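Local coordinates for protein benzoylformate Decarboxylase (Polynucleobacter necessarius, PDB 4K9Q) that binds thiamine diphosphate and magnesium and probably catalyses the decarboxylation of benzoylformate, at residues A230-E235 with P273-Y278; F239-P244 with F384-P389; L245-L250 with N333-S338; Q260-D265 with F285-S290. One frame throughout, in Å; residues are numbered along the deposited sequence.

Contact 1 (A230-E235 with P273-Y278)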
# COMPACT_ATOMS: atom_id res chain seq x y z
N ALA A 230 -30.28 19.86 -8.94
CA ALA A 230 -28.89 19.72 -8.51
C ALA A 230 -28.70 18.30 -7.97
O ALA A 230 -29.55 17.78 -7.24
CB ALA A 230 -28.54 20.77 -7.46
N ALA A 231 -27.59 17.67 -8.34
CA ALA A 231 -27.25 16.36 -7.79
C ALA A 231 -27.21 16.41 -6.26
O ALA A 231 -26.96 17.48 -5.69
CB ALA A 231 -25.91 15.90 -8.35
N PRO A 232 -27.45 15.27 -5.59
CA PRO A 232 -27.36 15.27 -4.12
C PRO A 232 -25.97 15.67 -3.67
O PRO A 232 -24.97 15.27 -4.28
CB PRO A 232 -27.63 13.80 -3.75
CG PRO A 232 -27.29 13.02 -5.00
CD PRO A 232 -27.70 13.92 -6.14
N PHE A 233 -25.90 16.46 -2.60
CA PHE A 233 -24.60 16.86 -2.06
C PHE A 233 -23.68 17.49 -3.10
O PHE A 233 -22.48 17.20 -3.15
CB PHE A 233 -23.94 15.68 -1.35
CG PHE A 233 -24.52 15.41 0.00
CD1 PHE A 233 -24.13 16.16 1.09
CD2 PHE A 233 -25.51 14.45 0.18
CE1 PHE A 233 -24.68 15.95 2.34
CE2 PHE A 233 -26.06 14.23 1.43
CZ PHE A 233 -25.65 14.98 2.50
N ALA A 234 -24.24 18.36 -3.93
CA ALA A 234 -23.44 19.14 -4.86
C ALA A 234 -22.71 20.23 -4.09
O ALA A 234 -23.34 21.15 -3.55
CB ALA A 234 -24.30 19.73 -5.97
N GLU A 235 -21.39 20.12 -4.06
CA GLU A 235 -20.53 20.98 -3.25
C GLU A 235 -20.52 22.43 -3.72
O GLU A 235 -20.24 23.35 -2.94
CB GLU A 235 -19.10 20.42 -3.27
CG GLU A 235 -18.47 20.34 -4.67
CD GLU A 235 -18.65 19.00 -5.34
OE1 GLU A 235 -19.68 18.32 -5.15
OE2 GLU A 235 -17.74 18.61 -6.11
N PRO A 273 -21.36 12.42 -9.77
CA PRO A 273 -21.47 10.99 -9.47
C PRO A 273 -22.91 10.52 -9.68
O PRO A 273 -23.87 11.30 -9.59
CB PRO A 273 -21.15 10.91 -7.97
CG PRO A 273 -20.47 12.21 -7.63
CD PRO A 273 -21.04 13.23 -8.57
N VAL A 274 -23.06 9.23 -9.94
CA VAL A 274 -24.38 8.64 -10.01
C VAL A 274 -24.43 7.49 -9.00
O VAL A 274 -24.00 6.38 -9.31
CB VAL A 274 -24.67 8.12 -11.45
CG1 VAL A 274 -25.93 7.24 -11.50
CG2 VAL A 274 -24.83 9.28 -12.41
N PHE A 275 -24.89 7.76 -7.77
CA PHE A 275 -25.17 9.09 -7.24
C PHE A 275 -24.51 9.21 -5.87
O PHE A 275 -24.19 8.19 -5.24
CB PHE A 275 -26.68 9.28 -7.01
CG PHE A 275 -27.46 9.54 -8.26
CD1 PHE A 275 -27.34 10.75 -8.93
CD2 PHE A 275 -28.35 8.59 -8.74
CE1 PHE A 275 -28.07 11.01 -10.07
CE2 PHE A 275 -29.10 8.84 -9.89
CZ PHE A 275 -28.96 10.04 -10.55
N ARG A 276 -24.35 10.44 -5.39
CA ARG A 276 -23.73 10.68 -4.09
C ARG A 276 -24.77 10.51 -2.98
O ARG A 276 -25.21 11.48 -2.35
CB ARG A 276 -23.06 12.06 -4.06
CG ARG A 276 -22.25 12.33 -2.80
CD ARG A 276 -21.51 13.64 -2.95
NE ARG A 276 -20.37 13.49 -3.86
CZ ARG A 276 -19.76 14.52 -4.44
NH1 ARG A 276 -20.18 15.75 -4.22
NH2 ARG A 276 -18.73 14.30 -5.25
N TYR A 277 -25.15 9.26 -2.76
CA TYR A 277 -26.12 8.93 -1.72
C TYR A 277 -25.51 9.06 -0.33
O TYR A 277 -24.29 9.07 -0.18
CB TYR A 277 -26.61 7.50 -1.89
CG TYR A 277 -27.34 7.20 -3.18
CD1 TYR A 277 -28.52 7.84 -3.51
CD2 TYR A 277 -26.87 6.20 -4.04
CE1 TYR A 277 -29.20 7.53 -4.69
CE2 TYR A 277 -27.55 5.87 -5.21
CZ TYR A 277 -28.71 6.54 -5.52
OH TYR A 277 -29.40 6.21 -6.67
N TYR A 278 -26.35 9.13 0.69
CA TYR A 278 -25.84 9.21 2.06
C TYR A 278 -26.61 8.25 2.98
O TYR A 278 -26.09 7.18 3.32
CB TYR A 278 -25.85 10.65 2.57
CG TYR A 278 -25.29 10.83 3.96
CD1 TYR A 278 -24.46 9.87 4.53
CD2 TYR A 278 -25.61 11.95 4.71
CE1 TYR A 278 -23.96 10.03 5.82
CE2 TYR A 278 -25.11 12.13 5.99
CZ TYR A 278 -24.28 11.16 6.54
OH TYR A 278 -23.78 11.33 7.81
O HOH W 1 -16.81 16.14 -6.28
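Arg276 runs alongside CB of Phe233 to meet Glu235, and its guanidinium group is gripped at the edge. NH1 lies 2.8 Å from Glu235 OE1 in a salt bridge and 2.9 Å from the backbone O of Phe233, with both acceptors close to the guanidinium plane. The arginine and glutamate side chains cross at about a right angle; the carboxylate is turned 32° from the guanidinium, and NH1 meets OE1 from above the carboxylate plane. A water closes the other half of the pairing, donating to Glu235 OE2 and accepting from Arg276 NH2, and OE2 also has a salt bridge to Arg210. CG of Arg276, anti to its backbone N (chi1 -173°), lies 4.0 Å from Phe233 CB, and Arg276 CD comes closer to the same atom, at 3.6 Å.

Further along, the Phe233 ring crosses that of Tyr278 obliquely, the planes 80° apart, and Phe233 CZ approaches Tyr278 CD2 to 3.8 Å. Pro232, in the type II turn of Ala231 to Ala234, brings its CB within 3.6 Å of Arg276 O and sets its CD near Phe275 CD1. Arg276 itself is the centre of an inverse gamma turn, and a cis peptide bond precedes Phe275. The two loops follow strands 228-230 and 266-270 of the central domain. The side chain of Tyr278 is about 5 Å from the bound thiamine diphosphate, with its OH bonded to Ser26 of the second subunit.

Glu235, shared by two arginines, would probably remain ionised, while the in-plane bonds to Phe233 O, Glu235 OE1 and the water limit rotation of the Arg276 guanidinium.

Contact 2 (F239-P244 with F384-P389)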
# COMPACT_ATOMS: atom_id res chain seq x y z
N PHE A 239 -26.24 25.38 -11.25
CA PHE A 239 -27.27 25.97 -12.09
C PHE A 239 -27.96 27.11 -11.31
O PHE A 239 -28.15 27.01 -10.09
CB PHE A 239 -28.28 24.88 -12.47
CG PHE A 239 -29.25 25.27 -13.56
CD1 PHE A 239 -30.54 25.68 -13.25
CD2 PHE A 239 -28.89 25.17 -14.90
CE1 PHE A 239 -31.44 26.03 -14.25
CE2 PHE A 239 -29.79 25.50 -15.90
CZ PHE A 239 -31.07 25.93 -15.58
N PRO A 240 -28.33 28.21 -12.00
CA PRO A 240 -28.96 29.31 -11.26
C PRO A 240 -30.25 28.84 -10.58
O PRO A 240 -31.15 28.31 -11.23
CB PRO A 240 -29.27 30.34 -12.36
CG PRO A 240 -29.20 29.58 -13.66
CD PRO A 240 -28.16 28.52 -13.43
N GLU A 241 -30.33 29.04 -9.27
CA GLU A 241 -31.38 28.39 -8.50
C GLU A 241 -32.72 29.14 -8.52
O GLU A 241 -33.72 28.67 -7.98
CB GLU A 241 -30.89 28.10 -7.08
CG GLU A 241 -29.68 27.17 -7.13
CD GLU A 241 -29.13 26.77 -5.78
OE1 GLU A 241 -29.36 27.51 -4.79
OE2 GLU A 241 -28.46 25.71 -5.71
N ASP A 242 -32.72 30.31 -9.15
CA ASP A 242 -33.98 31.02 -9.39
C ASP A 242 -34.44 30.92 -10.85
O ASP A 242 -35.44 31.52 -11.24
CB ASP A 242 -33.89 32.48 -8.92
CG ASP A 242 -32.75 33.23 -9.58
OD1 ASP A 242 -31.95 32.60 -10.31
OD2 ASP A 242 -32.65 34.46 -9.36
N HIS A 243 -33.72 30.14 -11.65
CA HIS A 243 -34.10 29.92 -13.05
C HIS A 243 -35.41 29.13 -13.08
O HIS A 243 -35.61 28.20 -12.30
CB HIS A 243 -33.00 29.16 -13.78
CG HIS A 243 -33.16 29.13 -15.26
ND1 HIS A 243 -34.06 28.30 -15.90
CD2 HIS A 243 -32.52 29.81 -16.24
CE1 HIS A 243 -33.97 28.48 -17.21
NE2 HIS A 243 -33.05 29.39 -17.44
N PRO A 244 -36.34 29.51 -13.99
CA PRO A 244 -37.64 28.84 -14.06
C PRO A 244 -37.57 27.32 -14.21
O PRO A 244 -38.49 26.62 -13.78
CB PRO A 244 -38.30 29.47 -15.30
CG PRO A 244 -37.19 30.18 -16.02
CD PRO A 244 -36.23 30.61 -14.96
N PHE A 384 -31.35 30.91 0.45
CA PHE A 384 -30.25 31.40 -0.36
C PHE A 384 -30.26 30.70 -1.72
O PHE A 384 -29.61 29.68 -1.91
CB PHE A 384 -28.90 31.19 0.34
CG PHE A 384 -28.59 32.21 1.41
CD1 PHE A 384 -27.96 33.41 1.09
CD2 PHE A 384 -28.95 31.98 2.74
CE1 PHE A 384 -27.68 34.36 2.06
CE2 PHE A 384 -28.67 32.92 3.72
CZ PHE A 384 -28.03 34.12 3.38
N ARG A 385 -31.02 31.25 -2.66
CA ARG A 385 -31.08 30.67 -3.99
C ARG A 385 -29.97 31.27 -4.84
O ARG A 385 -30.09 32.39 -5.33
CB ARG A 385 -32.47 30.88 -4.59
CG ARG A 385 -33.54 30.33 -3.66
CD ARG A 385 -34.96 30.43 -4.21
NE ARG A 385 -35.88 29.75 -3.29
CZ ARG A 385 -37.11 29.37 -3.61
NH1 ARG A 385 -37.58 29.60 -4.83
NH2 ARG A 385 -37.87 28.74 -2.72
N ILE A 386 -28.89 30.52 -4.98
CA ILE A 386 -27.66 31.00 -5.61
C ILE A 386 -27.85 31.14 -7.11
O ILE A 386 -28.20 30.18 -7.79
CB ILE A 386 -26.52 29.98 -5.35
CG1 ILE A 386 -26.40 29.71 -3.84
CG2 ILE A 386 -25.19 30.47 -5.95
CD1 ILE A 386 -26.06 30.92 -3.01
N ASN A 387 -27.61 32.35 -7.64
CA ASN A 387 -27.87 32.60 -9.06
C ASN A 387 -26.67 33.14 -9.83
O ASN A 387 -26.82 33.67 -10.94
CB ASN A 387 -29.10 33.48 -9.25
CG ASN A 387 -28.95 34.86 -8.65
OD1 ASN A 387 -27.85 35.28 -8.26
ND2 ASN A 387 -30.05 35.60 -8.59
N GLN A 388 -25.48 32.98 -9.26
CA GLN A 388 -24.24 33.37 -9.93
C GLN A 388 -23.21 32.27 -9.69
O GLN A 388 -23.25 31.60 -8.66
CB GLN A 388 -23.71 34.71 -9.39
CG GLN A 388 -24.60 35.92 -9.67
CD GLN A 388 -24.81 36.18 -11.16
OE1 GLN A 388 -23.98 35.82 -12.00
NE2 GLN A 388 -25.94 36.79 -11.50
N PRO A 389 -22.29 32.08 -10.66
CA PRO A 389 -21.20 31.12 -10.47
C PRO A 389 -20.22 31.59 -9.39
O PRO A 389 -20.25 32.77 -9.00
CB PRO A 389 -20.50 31.11 -11.84
CG PRO A 389 -20.78 32.47 -12.38
CD PRO A 389 -22.17 32.81 -11.93
O HOH W 2 -28.88 27.06 -1.99
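At the seam between the central domain and the C-terminal thiamine diphosphate-binding domain, the loop before strand 246-249 meets the loop that follows helix 377-383. Glu241 bonds Ile386 twice, once through its backbone and once through its side chain. Its N donates to Ile386 O at 2.8 Å, while its OE1 accepts from Ile386 N at 3.1 Å, the donor coming from above the carboxylate plane. CG stands beside the Glu241 backbone N (chi1 -61°), and the chain then runs extended past the Ile386 peptide, with CG 3.4 Å from Ile386 O.

The second grip is between side chains. Asn387 ND2 gives an almost straight bond of 2.9 Å to Asp242 OD2, again from above the carboxylate, whose plane is turned 47° from the amide. Asp242 OD1 meanwhile lies 3.2 Å from Asn387 CB. Pro240 begins a type I turn that ends at His243, and its CA comes 4.1 Å from Asn387 CA, so the backbones are close here. Arg385 sends its guanidinium elsewhere, to a salt bridge with Asp382.

Both carboxylates thus accept N-H groups of the facing loop, uncharged donors that join the two loops here by directed hydrogen bonds rather than by an ion pair.

Contact 3 (L245-L250 with N333-S338)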
# COMPACT_ATOMS: atom_id res chain seq x y z
N LEU A 245 -36.50 26.81 -14.79
CA LEU A 245 -36.38 25.38 -14.99
C LEU A 245 -35.88 24.65 -13.74
O LEU A 245 -36.01 23.43 -13.63
CB LEU A 245 -35.48 25.07 -16.19
CG LEU A 245 -35.99 25.48 -17.57
CD1 LEU A 245 -34.97 25.12 -18.64
CD2 LEU A 245 -37.32 24.81 -17.85
N PHE A 246 -35.31 25.40 -12.79
CA PHE A 246 -34.66 24.76 -11.65
C PHE A 246 -35.66 24.26 -10.62
O PHE A 246 -36.51 25.03 -10.15
CB PHE A 246 -33.68 25.70 -10.96
CG PHE A 246 -32.91 25.03 -9.86
CD1 PHE A 246 -31.93 24.09 -10.16
CD2 PHE A 246 -33.17 25.34 -8.54
CE1 PHE A 246 -31.23 23.47 -9.14
CE2 PHE A 246 -32.47 24.72 -7.52
CZ PHE A 246 -31.50 23.79 -7.82
N GLN A 247 -35.56 22.98 -10.27
CA GLN A 247 -36.53 22.36 -9.37
C GLN A 247 -36.08 22.32 -7.91
O GLN A 247 -36.91 22.41 -7.00
CB GLN A 247 -36.86 20.95 -9.86
CG GLN A 247 -37.37 20.93 -11.30
CD GLN A 247 -38.65 21.72 -11.47
OE1 GLN A 247 -39.67 21.41 -10.85
NE2 GLN A 247 -38.61 22.76 -12.31
N GLY A 248 -34.78 22.17 -7.69
CA GLY A 248 -34.22 22.13 -6.35
C GLY A 248 -33.08 21.13 -6.27
O GLY A 248 -32.59 20.68 -7.30
N ALA A 249 -32.67 20.78 -5.05
CA ALA A 249 -31.59 19.83 -4.82
C ALA A 249 -32.20 18.47 -4.53
O ALA A 249 -33.14 18.36 -3.74
CB ALA A 249 -30.75 20.28 -3.64
N LEU A 250 -31.67 17.42 -5.16
CA LEU A 250 -32.21 16.09 -4.93
C LEU A 250 -31.82 15.59 -3.54
O LEU A 250 -30.75 15.92 -3.02
CB LEU A 250 -31.72 15.10 -5.99
CG LEU A 250 -32.32 15.27 -7.39
CD1 LEU A 250 -31.50 14.49 -8.41
CD2 LEU A 250 -33.78 14.86 -7.41
N ASN A 333 -44.60 22.92 -20.00
CA ASN A 333 -45.19 23.04 -18.66
C ASN A 333 -44.32 22.45 -17.54
O ASN A 333 -44.83 21.87 -16.59
CB ASN A 333 -46.62 22.47 -18.63
CG ASN A 333 -46.67 20.98 -18.33
OD1 ASN A 333 -47.12 20.57 -17.27
ND2 ASN A 333 -46.21 20.17 -19.28
N THR A 334 -43.01 22.61 -17.66
CA THR A 334 -42.11 22.34 -16.55
C THR A 334 -42.48 23.27 -15.39
O THR A 334 -42.54 24.48 -15.56
CB THR A 334 -40.64 22.58 -16.93
OG1 THR A 334 -40.22 21.57 -17.85
CG2 THR A 334 -39.75 22.52 -15.69
N PRO A 335 -42.72 22.69 -14.20
CA PRO A 335 -43.20 23.53 -13.10
C PRO A 335 -42.15 24.51 -12.56
O PRO A 335 -40.95 24.30 -12.72
CB PRO A 335 -43.59 22.51 -12.03
CG PRO A 335 -42.83 21.29 -12.34
CD PRO A 335 -42.66 21.27 -13.84
N GLN A 336 -42.63 25.59 -11.95
CA GLN A 336 -41.77 26.58 -11.31
C GLN A 336 -41.71 26.27 -9.82
O GLN A 336 -42.75 26.05 -9.20
CB GLN A 336 -42.37 27.97 -11.50
CG GLN A 336 -41.60 28.87 -12.45
CD GLN A 336 -40.75 29.88 -11.71
OE1 GLN A 336 -40.57 29.77 -10.49
NE2 GLN A 336 -40.25 30.87 -12.43
N ARG A 337 -40.52 26.25 -9.24
CA ARG A 337 -40.40 25.96 -7.81
C ARG A 337 -41.13 27.01 -6.98
O ARG A 337 -41.23 28.18 -7.39
CB ARG A 337 -38.93 25.81 -7.37
CG ARG A 337 -38.17 27.10 -7.16
CD ARG A 337 -36.68 26.85 -6.79
NE ARG A 337 -36.45 26.43 -5.40
CZ ARG A 337 -35.29 26.58 -4.77
NH1 ARG A 337 -34.26 27.12 -5.41
NH2 ARG A 337 -35.14 26.18 -3.50
N SER A 338 -41.63 26.59 -5.83
CA SER A 338 -42.34 27.47 -4.91
C SER A 338 -41.43 28.59 -4.46
O SER A 338 -40.23 28.39 -4.29
CB SER A 338 -42.79 26.70 -3.67
OG SER A 338 -43.56 25.56 -4.01
O HOH W 3 -38.25 26.90 -10.83
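Gln247 NE2 donates to two carbonyl oxygens at once: Pro335 O at 2.8 Å across the contact and Leu245 O at 3.0 Å within its own segment. Both bonds are nearly straight, and both acceptors lie in the plane of the amide, which therefore has little freedom to rotate. The donor stands well above the carbonyl plane of Leu245 but is only tilted from that of Pro335. The bend at chi2 (-62°) turns CD of Gln247 back toward them. Gln247 OE1 rests 3.5 Å from Pro335 CG, the two side chains crossing at about a right angle, and Thr334 CG2 sits against NE2 and against Leu245 CD2. An alanine in place of Gln247 would probably leave Pro335 O and Leu245 O without this shared donor, and Thr334 CG2 without its contact with the amide.

Strand 246-249 is an outermost strand of the central domain's six-stranded parallel sheet, and the loop on the way to helix 352-361 runs past it here. A water lies between Phe246 O and Arg337 N, accepting from the latter. Beyond it, Phe246 and Arg337 lie side by side, pointing the same way. NH1 of Arg337 comes to the edge of the Phe246 ring, 3.7 Å from CE2, with the guanidinium turned 63° from the ring. That same NH1 donates to Glu241 O, and NH2 to Gln381 O.

Contact 4 (Q260-D265 with F285-S290)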
# COMPACT_ATOMS: atom_id res chain seq x y z
N GLN A 260 -38.40 11.53 -6.50
CA GLN A 260 -38.36 12.91 -6.97
C GLN A 260 -38.26 13.04 -8.48
O GLN A 260 -38.69 14.05 -9.04
CB GLN A 260 -37.22 13.68 -6.31
CG GLN A 260 -37.38 13.86 -4.82
CD GLN A 260 -36.25 14.67 -4.22
OE1 GLN A 260 -35.11 14.19 -4.12
NE2 GLN A 260 -36.54 15.91 -3.84
N ILE A 261 -37.71 12.03 -9.14
CA ILE A 261 -37.48 12.13 -10.58
C ILE A 261 -38.46 11.29 -11.40
O ILE A 261 -38.31 11.15 -12.62
CB ILE A 261 -35.99 11.81 -10.95
CG1 ILE A 261 -35.64 10.36 -10.58
CG2 ILE A 261 -35.05 12.82 -10.27
CD1 ILE A 261 -34.26 9.89 -11.12
N GLN A 262 -39.47 10.73 -10.74
CA GLN A 262 -40.50 9.96 -11.44
C GLN A 262 -41.20 10.79 -12.52
O GLN A 262 -41.33 12.01 -12.40
CB GLN A 262 -41.53 9.42 -10.45
CG GLN A 262 -41.03 8.26 -9.61
CD GLN A 262 -42.08 7.75 -8.64
OE1 GLN A 262 -43.10 8.40 -8.41
NE2 GLN A 262 -41.83 6.58 -8.05
N GLY A 263 -41.64 10.12 -13.58
CA GLY A 263 -42.40 10.78 -14.64
C GLY A 263 -41.56 11.22 -15.82
O GLY A 263 -42.05 11.91 -16.72
N HIS A 264 -40.28 10.83 -15.82
CA HIS A 264 -39.36 11.22 -16.89
C HIS A 264 -38.68 9.98 -17.47
O HIS A 264 -38.16 9.15 -16.72
CB HIS A 264 -38.35 12.22 -16.35
CG HIS A 264 -38.98 13.48 -15.84
ND1 HIS A 264 -39.24 14.56 -16.65
CD2 HIS A 264 -39.43 13.81 -14.61
CE1 HIS A 264 -39.81 15.51 -15.94
NE2 HIS A 264 -39.94 15.08 -14.70
N ASP A 265 -38.70 9.86 -18.79
CA ASP A 265 -38.18 8.64 -19.43
C ASP A 265 -36.66 8.59 -19.52
O ASP A 265 -36.06 7.51 -19.50
CB ASP A 265 -38.81 8.42 -20.81
CG ASP A 265 -38.63 9.59 -21.76
OD1 ASP A 265 -38.36 10.72 -21.29
OD2 ASP A 265 -38.78 9.39 -22.98
N PHE A 285 -32.76 2.70 -8.33
CA PHE A 285 -31.90 3.85 -8.64
C PHE A 285 -32.62 4.90 -9.49
O PHE A 285 -32.48 6.10 -9.25
CB PHE A 285 -30.60 3.41 -9.33
CG PHE A 285 -29.82 2.40 -8.54
CD1 PHE A 285 -29.35 2.70 -7.28
CD2 PHE A 285 -29.55 1.15 -9.07
CE1 PHE A 285 -28.63 1.76 -6.55
CE2 PHE A 285 -28.83 0.21 -8.34
CZ PHE A 285 -28.37 0.53 -7.09
N ILE A 286 -33.36 4.46 -10.50
CA ILE A 286 -34.15 5.37 -11.33
C ILE A 286 -35.50 4.73 -11.58
O ILE A 286 -35.65 3.52 -11.43
CB ILE A 286 -33.44 5.68 -12.68
CG1 ILE A 286 -33.16 4.39 -13.45
CG2 ILE A 286 -32.15 6.47 -12.45
CD1 ILE A 286 -32.56 4.64 -14.83
N PRO A 287 -36.50 5.55 -11.94
CA PRO A 287 -37.87 5.03 -12.10
C PRO A 287 -37.94 3.89 -13.10
O PRO A 287 -37.26 3.91 -14.13
CB PRO A 287 -38.65 6.24 -12.62
CG PRO A 287 -37.88 7.42 -12.13
CD PRO A 287 -36.44 6.99 -12.21
N GLU A 288 -38.77 2.89 -12.79
CA GLU A 288 -38.99 1.79 -13.72
C GLU A 288 -39.32 2.36 -15.10
O GLU A 288 -40.11 3.30 -15.22
CB GLU A 288 -40.16 0.92 -13.22
CG GLU A 288 -40.08 -0.54 -13.65
CD GLU A 288 -39.38 -1.41 -12.63
OE1 GLU A 288 -39.98 -1.69 -11.57
OE2 GLU A 288 -38.22 -1.82 -12.88
N GLY A 289 -38.69 1.81 -16.13
CA GLY A 289 -38.97 2.26 -17.49
C GLY A 289 -38.03 3.34 -17.99
O GLY A 289 -37.89 3.51 -19.20
N SER A 290 -37.40 4.07 -17.07
CA SER A 290 -36.46 5.11 -17.46
C SER A 290 -35.07 4.53 -17.71
O SER A 290 -34.78 3.38 -17.38
CB SER A 290 -36.39 6.22 -16.42
OG SER A 290 -35.89 5.74 -15.19
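The apolar part of the contact centres on Pro287, whose ring is packed against Ile261 and Gln262. Ile261 crosses it at about a right angle and sets CG1 and CD1 against Pro287 CD, with CD1 3.8 Å away. It is the placing of CG1 between the backbone N and the carbonyl carbon of Ile261 (chi1 62°) that brings this atom up to Pro287 CD. Pro287 CG meets the backbone instead, 3.7 Å from Gln262 CA, and Ile286 CG2 adds a looser touch to Ile261 CD1. A glycine in place of Pro287 would probably open a gap beside Ile261 and leave its CD1 less tightly packed.

Weakly polar approaches make up the other end. Ser290 CA lies 3.2 Å from Asp265 O in a CA-H...O contact with an angle of 128° at the hydrogen, and Ser290 CB is 3.4 Å from His264 O. The carboxylate of Asp265 turns to the backbone N atoms of Lys198 and Asn199, and His264 ND1 to Asn199 O.

Within segment 285-290, Pro287 O accepts from Ser290 N at 2.9 Å, the closing bond of a type II turn with Gly289 in its third place. Both segments lead directly into neighbouring parallel strands, 266-270 and 291-296, of the central domain's Rossmann-like sheet.

How the contacts relate
Contacts 1, 3 and 4 gather round the six-stranded parallel sheet of the central domain, their centres about 16 to 17 Å apart. Contact 1 joins loops after strands 228-230 and 266-270, contact 4 the loops leading into 266-270 and 291-296, and contact 3 lies on outer strand 246-249, which pairs with 228-230 through Ala230, Gly248 and Leu250. Contact 2 ties this domain to the C-terminal one, its centre about 11 Å from that of contact 3, to which Glu241-Arg337 and Arg385-Ser338 bonds link it. Along the chain contact 4 is nested inside the loops closed by contacts 2 and 3, while contact 1 crosses all three. Contact 1 alone approaches the cofactor and a second subunit; contact 4 lies away from the cofactor and metal sites and touches no other chain.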